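Local atomic coordinates of NEQ263 (Nanoarchaeum equitans Kin4-M, PDB entry 5BN3), a protein that forms, together with NeqA, the core complex of an unusual archaeal ATP synthase and, like other members of its family, probably binds adenine nucleotides. Residues 155-160 with 174-179; 143-148 with 169-174; 139-144 with 224-229. All coordinates share one frame; numbering follows the deposited sequence.

Contact 1. Residues 155-160 with 174-179; sequences KTIIFA and DEFINT
I157 is the first residue of strand 156-160 to meet helix 174-178, and it does so with its short branch. CG1 lies beside the backbone N (chi1 -63°), which leaves CG2 anti to that N and facing the ring of F176. CG2 comes to 4.0 Å from CZ of F176, approaching the ring obliquely, while the F176 side chain reaches back from the opposite direction. A beta-branched residue suits the extended backbone here, and its one methyl, CG2, meets the ring. The F176 side chain and the I157 branch together fill the 9.5 Å between the CA atoms of I157 and F176. I158, next along, turns to the other side of the sheet. With F159 the strand faces the helix again: its CB lies near the plane of the F176 ring, at the edge, 4.3 Å from CE2, and its own ring stacks on F172, one turn earlier in the same helix. The pair of segments belongs to the beta-alpha-beta unit of strand 156-162, helix 166-178 and strand 185-190; helix 196-215 packs on I158 across the sheet, and strand 156-162 lies between strands 185-190 and 220-226 and is parallel to both.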
ATOM      1  N   LYS B 155      39.922  23.008  13.043  1.00 55.09           N
ATOM      2  CA  LYS B 155      38.817  23.597  12.295  1.00 44.37           C
ATOM      3  C   LYS B 155      37.697  24.132  13.184  1.00 44.96           C
ATOM      4  O   LYS B 155      37.518  23.684  14.317  1.00 45.53           O
ATOM      5  CB  LYS B 155      38.243  22.564  11.316  1.00 46.42           C
ATOM      6  CG  LYS B 155      39.281  21.880  10.436  1.00 53.33           C
ATOM      7  CD  LYS B 155      38.637  20.820   9.553  1.00 56.63           C
ATOM      8  CE  LYS B 155      39.664  20.108   8.691  1.00 56.45           C
ATOM      9  NZ  LYS B 155      40.666  19.374   9.505  1.00 48.46           N
ATOM     10  N   THR B 156      36.942  25.092  12.657  1.00 41.50           N
ATOM     11  CA  THR B 156      35.721  25.543  13.310  1.00 41.99           C
ATOM     12  C   THR B 156      34.648  24.470  13.137  1.00 45.45           C
ATOM     13  O   THR B 156      34.435  23.968  12.031  1.00 38.83           O
ATOM     14  CB  THR B 156      35.211  26.861  12.694  1.00 53.77           C
ATOM     15  OG1 THR B 156      36.215  27.876  12.826  1.00 59.90           O
ATOM     16  CG2 THR B 156      33.943  27.320  13.389  1.00 43.95           C
ATOM     17  N   ILE B 157      33.983  24.106  14.229  1.00 39.98           N
ATOM     18  CA  ILE B 157      32.869  23.167  14.157  1.00 38.72           C
ATOM     19  C   ILE B 157      31.552  23.926  14.235  1.00 38.25           C
ATOM     20  O   ILE B 157      31.346  24.730  15.141  1.00 36.94           O
ATOM     21  CB  ILE B 157      32.921  22.139  15.304  1.00 45.06           C
ATOM     22  CG1 ILE B 157      34.191  21.292  15.197  1.00 40.94           C
ATOM     23  CG2 ILE B 157      31.699  21.236  15.274  1.00 47.53           C
ATOM     24  CD1 ILE B 157      34.364  20.309  16.335  1.00 53.02           C
ATOM     25  N   ILE B 158      30.662  23.680  13.281  1.00 33.79           N
ATOM     26  CA  ILE B 158      29.317  24.239  13.354  1.00 30.86           C
ATOM     27  C   ILE B 158      28.309  23.111  13.547  1.00 38.50           C
ATOM     28  O   ILE B 158      28.245  22.174  12.747  1.00 35.01           O
ATOM     29  CB  ILE B 158      28.972  25.076  12.109  1.00 36.33           C
ATOM     30  CG1 ILE B 158      29.957  26.241  11.982  1.00 38.47           C
ATOM     31  CG2 ILE B 158      27.546  25.600  12.192  1.00 40.58           C
ATOM     32  CD1 ILE B 158      29.712  27.131  10.786  1.00 42.49           C
ATOM     33  N   PHE B 159      27.536  23.203  14.624  1.00 34.89           N
ATOM     34  CA  PHE B 159      26.566  22.175  14.976  1.00 29.86           C
ATOM     35  C   PHE B 159      25.148  22.710  14.826  1.00 38.16           C
ATOM     36  O   PHE B 159      24.768  23.676  15.489  1.00 38.27           O
ATOM     37  CB  PHE B 159      26.810  21.701  16.411  1.00 34.79           C
ATOM     38  CG  PHE B 159      25.783  20.729  16.919  1.00 48.30           C
ATOM     39  CD1 PHE B 159      25.420  19.619  16.171  1.00 46.95           C
ATOM     40  CD2 PHE B 159      25.200  20.911  18.164  1.00 53.95           C
ATOM     41  CE1 PHE B 159      24.481  18.721  16.648  1.00 49.50           C
ATOM     42  CE2 PHE B 159      24.263  20.017  18.648  1.00 39.22           C
ATOM     43  CZ  PHE B 159      23.903  18.918  17.886  1.00 42.13           C
ATOM     44  N   ALA B 160      24.375  22.088  13.941  1.00 31.89           N
ATOM     45  CA  ALA B 160      22.973  22.445  13.773  1.00 36.03           C
ATOM     46  C   ALA B 160      22.081  21.379  14.393  1.00 39.63           C
ATOM     47  O   ALA B 160      22.003  20.256  13.890  1.00 33.06           O
ATOM     48  CB  ALA B 160      22.639  22.621  12.309  1.00 39.34           C
ATOM     49  N   ASP B 174      28.108  19.419  25.995  1.00 37.59           N
ATOM     50  CA  ASP B 174      28.944  18.970  27.107  1.00 51.26           C
ATOM     51  C   ASP B 174      30.252  18.316  26.652  1.00 46.61           C
ATOM     52  O   ASP B 174      31.288  18.499  27.286  1.00 48.39           O
ATOM     53  CB  ASP B 174      28.156  18.030  28.029  1.00 50.93           C
ATOM     54  CG  ASP B 174      27.049  18.745  28.790  1.00 70.19           C
ATOM     55  OD1 ASP B 174      27.004  19.994  28.759  1.00 76.90           O
ATOM     56  OD2 ASP B 174      26.230  18.053  29.432  1.00 74.63           O
ATOM     57  N   GLU B 175      30.205  17.559  25.559  1.00 48.41           N
ATOM     58  CA  GLU B 175      31.408  16.925  25.016  1.00 47.15           C
ATOM     59  C   GLU B 175      32.347  17.962  24.405  1.00 52.21           C
ATOM     60  O   GLU B 175      33.567  17.872  24.555  1.00 47.58           O
ATOM     61  CB  GLU B 175      31.038  15.856  23.979  1.00 57.29           C
ATOM     62  CG  GLU B 175      32.223  15.198  23.273  1.00 67.59           C
ATOM     63  CD  GLU B 175      32.871  14.082  24.083  1.00 78.95           C
ATOM     64  OE1 GLU B 175      32.609  13.987  25.301  1.00 79.92           O
ATOM     65  OE2 GLU B 175      33.646  13.295  23.496  1.00 93.98           O
ATOM     66  N   PHE B 176      31.776  18.954  23.726  1.00 35.62           N
ATOM     67  CA  PHE B 176      32.567  20.044  23.157  1.00 39.20           C
ATOM     68  C   PHE B 176      33.249  20.849  24.260  1.00 45.94           C
ATOM     69  O   PHE B 176      34.371  21.325  24.091  1.00 44.89           O
ATOM     70  CB  PHE B 176      31.690  20.958  22.294  1.00 44.33           C
ATOM     71  CG  PHE B 176      31.302  20.355  20.971  1.00 56.01           C
ATOM     72  CD1 PHE B 176      32.050  19.327  20.415  1.00 49.44           C
ATOM     73  CD2 PHE B 176      30.190  20.819  20.281  1.00 55.84           C
ATOM     74  CE1 PHE B 176      31.697  18.773  19.196  1.00 51.49           C
ATOM     75  CE2 PHE B 176      29.831  20.268  19.063  1.00 52.36           C
ATOM     76  CZ  PHE B 176      30.586  19.243  18.519  1.00 49.84           C
ATOM     77  N   ILE B 177      32.561  20.989  25.389  1.00 42.80           N
ATOM     78  CA  ILE B 177      33.105  21.686  26.549  1.00 51.56           C
ATOM     79  C   ILE B 177      34.221  20.874  27.211  1.00 43.88           C
ATOM     80  O   ILE B 177      35.285  21.408  27.524  1.00 51.99           O
ATOM     81  CB  ILE B 177      31.988  22.019  27.572  1.00 49.39           C
ATOM     82  CG1 ILE B 177      31.102  23.146  27.030  1.00 44.19           C
ATOM     83  CG2 ILE B 177      32.574  22.420  28.917  1.00 51.92           C
ATOM     84  CD1 ILE B 177      29.886  23.448  27.883  1.00 49.46           C
ATOM     85  N   ASN B 178      33.980  19.581  27.408  1.00 47.47           N
ATOM     86  CA  ASN B 178      34.963  18.712  28.053  1.00 60.73           C
ATOM     87  C   ASN B 178      36.214  18.464  27.209  1.00 58.64           C
ATOM     88  O   ASN B 178      37.285  18.198  27.750  1.00 59.65           O
ATOM     89  CB  ASN B 178      34.321  17.381  28.455  1.00 63.40           C
ATOM     90  CG  ASN B 178      33.211  17.553  29.475  1.00 74.83           C
ATOM     91  OD1 ASN B 178      33.146  18.561  30.181  1.00 70.98           O
ATOM     92  ND2 ASN B 178      32.330  16.563  29.561  1.00 71.10           N
ATOM     93  N   THR B 179      36.067  18.548  25.889  1.00 56.52           N
ATOM     94  CA  THR B 179      37.192  18.378  24.970  1.00 54.12           C
ATOM     95  C   THR B 179      37.805  19.722  24.572  1.00 50.70           C
ATOM     96  O   THR B 179      38.729  19.773  23.755  1.00 52.74           O
ATOM     97  CB  THR B 179      36.777  17.612  23.692  1.00 58.89           C
ATOM     98  OG1 THR B 179      35.745  18.336  23.009  1.00 51.47           O
ATOM     99  CG2 THR B 179      36.265  16.225  24.047  1.00 57.19           C
TER

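Contact 2. Residues 143-148 with 169-174; sequences LALQIA and YKMFID
L145 and F172 bring helix 143-148 against helix 169-174. From the helix 143-148 backbone the CB of L145 heads toward the other helix and sets the branch point over the ring: CG lies above one face of F172, 4.1 Å from both CD2 and CE2. At the tip the two methyls part company. CD2 presses more closely on the same ring, 3.5 Å from F172 CD2, whereas CD1 moves on to the helix backbone and lies 4.0 Å from M171 O, with M171 CG at 4.3 Å. The branched leucine thus straddles two successive residues, the ring of F172 on one arm and the carbonyl and CG of M171 on the other. F172 starts off along the interface, and its ring then swings in, with CG beside the backbone N (chi1 -81°). The preceding residue, A144, is small enough to let F172 CE2 approach its CB to 4.5 Å. The axes lie 11.0 Å apart, nearly parallel at 22°, a spacing filled by these larger side chains. No hydrogen bond crosses between the segments, so the contact rests on dispersion and the exclusion of water, and its specificity on shape.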
ATOM      1  N   LEU B 143      29.147   8.438  17.648  1.00 33.55           N
ATOM      2  CA  LEU B 143      29.960   8.291  16.443  1.00 30.45           C
ATOM      3  C   LEU B 143      30.332   9.644  15.846  1.00 41.91           C
ATOM      4  O   LEU B 143      31.479   9.864  15.465  1.00 34.52           O
ATOM      5  CB  LEU B 143      29.233   7.437  15.399  1.00 36.40           C
ATOM      6  CG  LEU B 143      30.001   7.246  14.086  1.00 40.40           C
ATOM      7  CD1 LEU B 143      31.339   6.568  14.344  1.00 35.43           C
ATOM      8  CD2 LEU B 143      29.191   6.454  13.076  1.00 32.96           C
ATOM      9  N   ALA B 144      29.361  10.549  15.774  1.00 34.79           N
ATOM     10  CA  ALA B 144      29.599  11.880  15.223  1.00 34.53           C
ATOM     11  C   ALA B 144      30.596  12.661  16.068  1.00 28.58           C
ATOM     12  O   ALA B 144      31.451  13.370  15.537  1.00 35.19           O
ATOM     13  CB  ALA B 144      28.301  12.640  15.131  1.00 38.63           C
ATOM     14  N   LEU B 145      30.463  12.539  17.385  1.00 31.09           N
ATOM     15  CA  LEU B 145      31.344  13.227  18.324  1.00 34.85           C
ATOM     16  C   LEU B 145      32.767  12.687  18.269  1.00 39.83           C
ATOM     17  O   LEU B 145      33.728  13.450  18.357  1.00 41.07           O
ATOM     18  CB  LEU B 145      30.794  13.118  19.749  1.00 36.80           C
ATOM     19  CG  LEU B 145      29.570  13.983  20.051  1.00 45.18           C
ATOM     20  CD1 LEU B 145      29.041  13.721  21.450  1.00 40.62           C
ATOM     21  CD2 LEU B 145      29.942  15.438  19.894  1.00 44.93           C
ATOM     22  N   GLN B 146      32.902  11.373  18.127  1.00 38.41           N
ATOM     23  CA  GLN B 146      34.224  10.759  18.018  1.00 36.46           C
ATOM     24  C   GLN B 146      34.911  11.188  16.722  1.00 45.31           C
ATOM     25  O   GLN B 146      36.127  11.383  16.687  1.00 40.09           O
ATOM     26  CB  GLN B 146      34.125   9.228  18.108  1.00 34.61           C
ATOM     27  CG  GLN B 146      35.482   8.530  18.118  1.00 36.87           C
ATOM     28  CD  GLN B 146      35.387   7.043  18.412  1.00 44.10           C
ATOM     29  OE1 GLN B 146      34.296   6.490  18.532  1.00 34.83           O
ATOM     30  NE2 GLN B 146      36.541   6.390  18.532  1.00 34.93           N
ATOM     31  N   ILE B 147      34.125  11.349  15.660  1.00 36.76           N
ATOM     32  CA  ILE B 147      34.649  11.847  14.393  1.00 38.83           C
ATOM     33  C   ILE B 147      35.079  13.306  14.531  1.00 42.19           C
ATOM     34  O   ILE B 147      36.199  13.665  14.170  1.00 39.76           O
ATOM     35  CB  ILE B 147      33.605  11.721  13.263  1.00 39.74           C
ATOM     36  CG1 ILE B 147      33.451  10.257  12.837  1.00 38.26           C
ATOM     37  CG2 ILE B 147      34.003  12.562  12.067  1.00 36.18           C
ATOM     38  CD1 ILE B 147      32.291  10.021  11.883  1.00 38.94           C
ATOM     39  N   ALA B 148      34.186  14.138  15.061  1.00 36.21           N
ATOM     40  CA  ALA B 148      34.465  15.561  15.242  1.00 44.86           C
ATOM     41  C   ALA B 148      35.702  15.804  16.105  1.00 44.79           C
ATOM     42  O   ALA B 148      36.474  16.731  15.851  1.00 35.76           O
ATOM     43  CB  ALA B 148      33.257  16.257  15.840  1.00 36.22           C
ATOM     44  N   TYR B 169      21.095  17.474  22.322  1.00 33.22           N
ATOM     45  CA  TYR B 169      21.948  18.639  22.071  1.00 41.13           C
ATOM     46  C   TYR B 169      22.849  19.014  23.254  1.00 43.14           C
ATOM     47  O   TYR B 169      23.915  19.597  23.059  1.00 43.86           O
ATOM     48  CB  TYR B 169      21.170  19.849  21.509  1.00 34.27           C
ATOM     49  CG  TYR B 169      20.139  20.504  22.408  1.00 44.41           C
ATOM     50  CD1 TYR B 169      20.517  21.250  23.518  1.00 46.09           C
ATOM     51  CD2 TYR B 169      18.787  20.438  22.098  1.00 44.17           C
ATOM     52  CE1 TYR B 169      19.577  21.870  24.316  1.00 41.73           C
ATOM     53  CE2 TYR B 169      17.841  21.058  22.888  1.00 41.37           C
ATOM     54  CZ  TYR B 169      18.242  21.770  23.995  1.00 52.71           C
ATOM     55  OH  TYR B 169      17.307  22.389  24.790  1.00 58.18           O
ATOM     56  N   LYS B 170      22.436  18.661  24.468  1.00 44.63           N
ATOM     57  CA  LYS B 170      23.291  18.873  25.634  1.00 46.66           C
ATOM     58  C   LYS B 170      24.439  17.867  25.670  1.00 50.63           C
ATOM     59  O   LYS B 170      25.504  18.160  26.207  1.00 47.41           O
ATOM     60  CB  LYS B 170      22.483  18.824  26.935  1.00 45.87           C
ATOM     61  CG  LYS B 170      21.502  19.976  27.086  1.00 62.14           C
ATOM     62  CD  LYS B 170      21.443  20.484  28.517  1.00 77.01           C
ATOM     63  CE  LYS B 170      20.715  21.821  28.584  1.00 86.60           C
ATOM     64  NZ  LYS B 170      20.988  22.554  29.853  1.00 73.95           N
ATOM     65  N   MET B 171      24.217  16.687  25.098  1.00 45.53           N
ATOM     66  CA  MET B 171      25.273  15.685  24.970  1.00 50.37           C
ATOM     67  C   MET B 171      26.407  16.216  24.098  1.00 47.96           C
ATOM     68  O   MET B 171      27.584  16.010  24.398  1.00 48.73           O
ATOM     69  CB  MET B 171      24.716  14.390  24.371  1.00 51.06           C
ATOM     70  CG  MET B 171      25.756  13.305  24.153  1.00 59.67           C
ATOM     71  SD  MET B 171      25.176  11.958  23.101  1.00 73.20           S
ATOM     72  CE  MET B 171      23.659  11.498  23.937  1.00 83.19           C
ATOM     73  N   PHE B 172      26.043  16.909  23.023  1.00 41.44           N
ATOM     74  CA  PHE B 172      27.021  17.529  22.134  1.00 47.45           C
ATOM     75  C   PHE B 172      27.751  18.674  22.826  1.00 47.18           C
ATOM     76  O   PHE B 172      28.981  18.712  22.844  1.00 41.75           O
ATOM     77  CB  PHE B 172      26.333  18.054  20.871  1.00 45.31           C
ATOM     78  CG  PHE B 172      26.074  16.998  19.834  1.00 47.93           C
ATOM     79  CD1 PHE B 172      24.974  16.160  19.934  1.00 46.00           C
ATOM     80  CD2 PHE B 172      26.927  16.854  18.750  1.00 48.70           C
ATOM     81  CE1 PHE B 172      24.735  15.191  18.975  1.00 45.03           C
ATOM     82  CE2 PHE B 172      26.693  15.888  17.788  1.00 52.21           C
ATOM     83  CZ  PHE B 172      25.596  15.056  17.901  1.00 48.03           C
ATOM     84  N   ILE B 173      26.980  19.611  23.374  1.00 42.05           N
ATOM     85  CA  ILE B 173      27.526  20.779  24.065  1.00 49.31           C
ATOM     86  C   ILE B 173      28.504  20.387  25.174  1.00 39.30           C
ATOM     87  O   ILE B 173      29.599  20.946  25.275  1.00 48.00           O
ATOM     88  CB  ILE B 173      26.393  21.653  24.657  1.00 43.56           C
ATOM     89  CG1 ILE B 173      25.583  22.313  23.536  1.00 49.18           C
ATOM     90  CG2 ILE B 173      26.952  22.720  25.584  1.00 41.57           C
ATOM     91  CD1 ILE B 173      24.392  23.117  24.028  1.00 50.86           C
ATOM     92  N   ASP B 174      28.108  19.419  25.995  1.00 37.59           N
ATOM     93  CA  ASP B 174      28.944  18.970  27.107  1.00 51.26           C
ATOM     94  C   ASP B 174      30.252  18.316  26.652  1.00 46.61           C
ATOM     95  O   ASP B 174      31.288  18.499  27.286  1.00 48.39           O
ATOM     96  CB  ASP B 174      28.156  18.030  28.029  1.00 50.93           C
ATOM     97  CG  ASP B 174      27.049  18.745  28.790  1.00 70.19           C
ATOM     98  OD1 ASP B 174      27.004  19.994  28.759  1.00 76.90           O
ATOM     99  OD2 ASP B 174      26.230  18.053  29.432  1.00 74.63           O
TER

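Contact 3. Residues 139-144 with 224-229; sequences PMERLA and LMLDMT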
ATOM      1  N   PRO B 139      23.882   4.380  18.822  1.00 44.39           N
ATOM      2  CA  PRO B 139      24.761   5.487  19.226  1.00 41.95           C
ATOM      3  C   PRO B 139      25.312   6.326  18.071  1.00 46.78           C
ATOM      4  O   PRO B 139      26.533   6.446  17.929  1.00 35.48           O
ATOM      5  CB  PRO B 139      25.914   4.770  19.936  1.00 37.98           C
ATOM      6  CG  PRO B 139      25.967   3.433  19.285  1.00 41.15           C
ATOM      7  CD  PRO B 139      24.533   3.070  19.016  1.00 45.98           C
ATOM      8  N   MET B 140      24.424   6.910  17.275  1.00 35.62           N
ATOM      9  CA  MET B 140      24.818   7.779  16.173  1.00 35.76           C
ATOM     10  C   MET B 140      25.499   9.051  16.678  1.00 28.10           C
ATOM     11  O   MET B 140      26.414   9.576  16.035  1.00 30.70           O
ATOM     12  CB  MET B 140      23.585   8.122  15.333  1.00 37.77           C
ATOM     13  CG  MET B 140      23.801   9.175  14.263  1.00 53.39           C
ATOM     14  SD  MET B 140      22.328   9.406  13.242  1.00 56.04           S
ATOM     15  CE  MET B 140      21.092   9.719  14.500  1.00 44.88           C
ATOM     16  N   GLU B 141      25.057   9.536  17.835  1.00 36.79           N
ATOM     17  CA  GLU B 141      25.609  10.757  18.411  1.00 45.75           C
ATOM     18  C   GLU B 141      27.054  10.565  18.859  1.00 38.08           C
ATOM     19  O   GLU B 141      27.904  11.419  18.602  1.00 37.22           O
ATOM     20  CB  GLU B 141      24.750  11.242  19.582  1.00 40.16           C
ATOM     21  CG  GLU B 141      23.294  11.519  19.230  1.00 48.16           C
ATOM     22  CD  GLU B 141      22.421  10.281  19.314  1.00 69.97           C
ATOM     23  OE1 GLU B 141      22.941   9.200  19.672  1.00 50.21           O
ATOM     24  OE2 GLU B 141      21.212  10.384  19.022  1.00 57.72           O
ATOM     25  N   ARG B 142      27.329   9.450  19.530  1.00 35.31           N
ATOM     26  CA  ARG B 142      28.694   9.126  19.938  1.00 37.23           C
ATOM     27  C   ARG B 142      29.629   9.032  18.738  1.00 36.07           C
ATOM     28  O   ARG B 142      30.763   9.497  18.794  1.00 37.56           O
ATOM     29  CB  ARG B 142      28.733   7.819  20.740  1.00 43.35           C
ATOM     30  CG  ARG B 142      28.090   7.921  22.113  1.00 62.16           C
ATOM     31  CD  ARG B 142      28.849   7.114  23.161  1.00 70.13           C
ATOM     32  NE  ARG B 142      28.759   5.674  22.940  1.00 80.90           N
ATOM     33  CZ  ARG B 142      27.794   4.899  23.430  1.00 84.61           C
ATOM     34  NH1 ARG B 142      26.825   5.425  24.166  1.00 74.23           N
ATOM     35  NH2 ARG B 142      27.799   3.597  23.181  1.00 72.69           N
ATOM     36  N   LEU B 143      29.147   8.438  17.648  1.00 33.55           N
ATOM     37  CA  LEU B 143      29.960   8.291  16.443  1.00 30.45           C
ATOM     38  C   LEU B 143      30.332   9.644  15.846  1.00 41.91           C
ATOM     39  O   LEU B 143      31.479   9.864  15.465  1.00 34.52           O
ATOM     40  CB  LEU B 143      29.233   7.437  15.399  1.00 36.40           C
ATOM     41  CG  LEU B 143      30.001   7.246  14.086  1.00 40.40           C
ATOM     42  CD1 LEU B 143      31.339   6.568  14.344  1.00 35.43           C
ATOM     43  CD2 LEU B 143      29.191   6.454  13.076  1.00 32.96           C
ATOM     44  N   ALA B 144      29.361  10.549  15.774  1.00 34.79           N
ATOM     45  CA  ALA B 144      29.599  11.880  15.223  1.00 34.53           C
ATOM     46  C   ALA B 144      30.596  12.661  16.068  1.00 28.58           C
ATOM     47  O   ALA B 144      31.451  13.370  15.537  1.00 35.19           O
ATOM     48  CB  ALA B 144      28.301  12.640  15.131  1.00 38.63           C
ATOM     49  N   LEU B 224      28.161  19.642  11.405  1.00 36.55           N
ATOM     50  CA  LEU B 224      27.371  18.495  11.837  1.00 38.90           C
ATOM     51  C   LEU B 224      25.911  18.923  11.967  1.00 35.43           C
ATOM     52  O   LEU B 224      25.619  19.959  12.568  1.00 40.93           O
ATOM     53  CB  LEU B 224      27.873  17.983  13.191  1.00 40.38           C
ATOM     54  CG  LEU B 224      29.368  17.691  13.342  1.00 55.87           C
ATOM     55  CD1 LEU B 224      29.705  17.348  14.785  1.00 50.05           C
ATOM     56  CD2 LEU B 224      29.782  16.560  12.427  1.00 46.52           C
ATOM     57  N   MET B 225      24.994  18.143  11.399  1.00 36.74           N
ATOM     58  CA  MET B 225      23.572  18.428  11.589  1.00 41.24           C
ATOM     59  C   MET B 225      22.723  17.183  11.845  1.00 41.31           C
ATOM     60  O   MET B 225      22.952  16.117  11.269  1.00 35.26           O
ATOM     61  CB  MET B 225      22.993  19.299  10.461  1.00 42.25           C
ATOM     62  CG  MET B 225      23.109  18.734   9.058  1.00 53.81           C
ATOM     63  SD  MET B 225      22.307  19.809   7.840  1.00 54.17           S
ATOM     64  CE  MET B 225      23.337  21.272   7.947  1.00 43.34           C
ATOM     65  N   LEU B 226      21.739  17.353  12.722  1.00 33.93           N
ATOM     66  CA  LEU B 226      20.926  16.270  13.259  1.00 39.23           C
ATOM     67  C   LEU B 226      19.658  16.932  13.776  1.00 36.04           C
ATOM     68  O   LEU B 226      19.751  17.959  14.451  1.00 31.63           O
ATOM     69  CB  LEU B 226      21.683  15.626  14.423  1.00 40.85           C
ATOM     70  CG  LEU B 226      21.004  14.630  15.366  1.00 50.77           C
ATOM     71  CD1 LEU B 226      20.763  13.309  14.668  1.00 47.77           C
ATOM     72  CD2 LEU B 226      21.850  14.425  16.614  1.00 45.10           C
ATOM     73  N   ASP B 227      18.476  16.380  13.492  1.00 36.88           N
ATOM     74  CA  ASP B 227      18.271  15.141  12.747  1.00 34.74           C
ATOM     75  C   ASP B 227      17.535  15.514  11.465  1.00 37.98           C
ATOM     76  O   ASP B 227      16.549  16.251  11.513  1.00 39.05           O
ATOM     77  CB  ASP B 227      17.397  14.207  13.602  1.00 36.17           C
ATOM     78  CG  ASP B 227      17.206  12.822  12.993  1.00 42.80           C
ATOM     79  OD1 ASP B 227      17.045  12.696  11.761  1.00 41.93           O
ATOM     80  OD2 ASP B 227      17.190  11.841  13.768  1.00 54.44           O
ATOM     81  N   MET B 228      18.001  15.015  10.321  1.00 31.74           N
ATOM     82  CA  MET B 228      17.390  15.384   9.043  1.00 33.88           C
ATOM     83  C   MET B 228      15.955  14.878   8.913  1.00 34.19           C
ATOM     84  O   MET B 228      15.171  15.415   8.130  1.00 31.65           O
ATOM     85  CB  MET B 228      18.235  14.907   7.855  1.00 32.69           C
ATOM     86  CG  MET B 228      19.640  15.500   7.784  1.00 34.78           C
ATOM     87  SD  MET B 228      19.742  17.266   8.166  1.00 39.78           S
ATOM     88  CE  MET B 228      18.750  17.975   6.850  1.00 37.64           C
ATOM     89  N   THR B 229      15.604  13.855   9.684  1.00 31.07           N
ATOM     90  CA  THR B 229      14.235  13.351   9.675  1.00 33.19           C
ATOM     91  C   THR B 229      13.293  14.364  10.327  1.00 33.15           C
ATOM     92  O   THR B 229      12.144  14.516   9.905  1.00 33.68           O
ATOM     93  CB  THR B 229      14.130  11.979  10.365  1.00 44.56           C
ATOM     94  OG1 THR B 229      15.001  11.051   9.704  1.00 43.79           O
ATOM     95  CG2 THR B 229      12.713  11.453  10.287  1.00 43.50           C
TER
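L226 gives up the most surface here, followed by M140 and A144, and all three are buried apolar residues between helix 140-144 and strand 224-226. L226 points its CB at the helix, with CG anti to its own backbone N, and divides its two methyls between neighbouring helical residues. CD1 meets the terminal methyl of M140, CE, at 3.6 Å. M140 runs straight out from the helix through its first two torsions and then bends at chi3 (53°), which brings CE round to the leucine; an unbranched thioether suits a place where a long arm must adapt to its neighbour. CD2 of L226 lies 4.2 Å from CG of E141, whose chain crosses the leucine at about a right angle. CG of this glutamate makes the contact with L226, while OE1 forms a salt bridge with K425 of the neighbouring V-type alpha chain. A144, one turn on, lets the backbones come together: its CA is 7.8 Å from that of L224, and L224 CD1 lies 4.4 Å from A144 O. Past L226 a cis peptide leads into D227, which caps the next helix: its OD1 accepts from T229 N at 2.8 Å, met on the anti side with an N-H...O angle of 160°, while OD2 bonds to T281. Helix and strand run almost antiparallel (172°), as a helix does against the parallel strands of a P-loop NTPase core. The helix occupies the place of the one that follows the phosphate-binding loop in that fold, although P139, M140 and E141 do not spell the Walker A ending Gly-Lys-Thr/Ser, and the apolar strand closing on D227 resembles a Walker B strand.

How the contacts relate
All three contacts lie in the nucleotide-binding domain. Contacts 1 and 3 each pack a helix on a strand, 166-178 on 156-162 and 140-151 on 220-226, the strands adjacent in one sheet; contact 2 joins the two helices. These elements come in the order 140-151, 156-162, 166-178 and, after a further strand and helix, 220-226. Contact 1 lies wholly within the chain loop closed by contact 3, whereas the segments of contacts 1 and 2 alternate. Centre to centre, contacts 1 and 2 are about 7 Å apart, contacts 2 and 3 about 8 Å, and contacts 1 and 3 about 13 Å, so contact 2 bridges the others. F172 touches both F159 and L226, making one continuous apolar core.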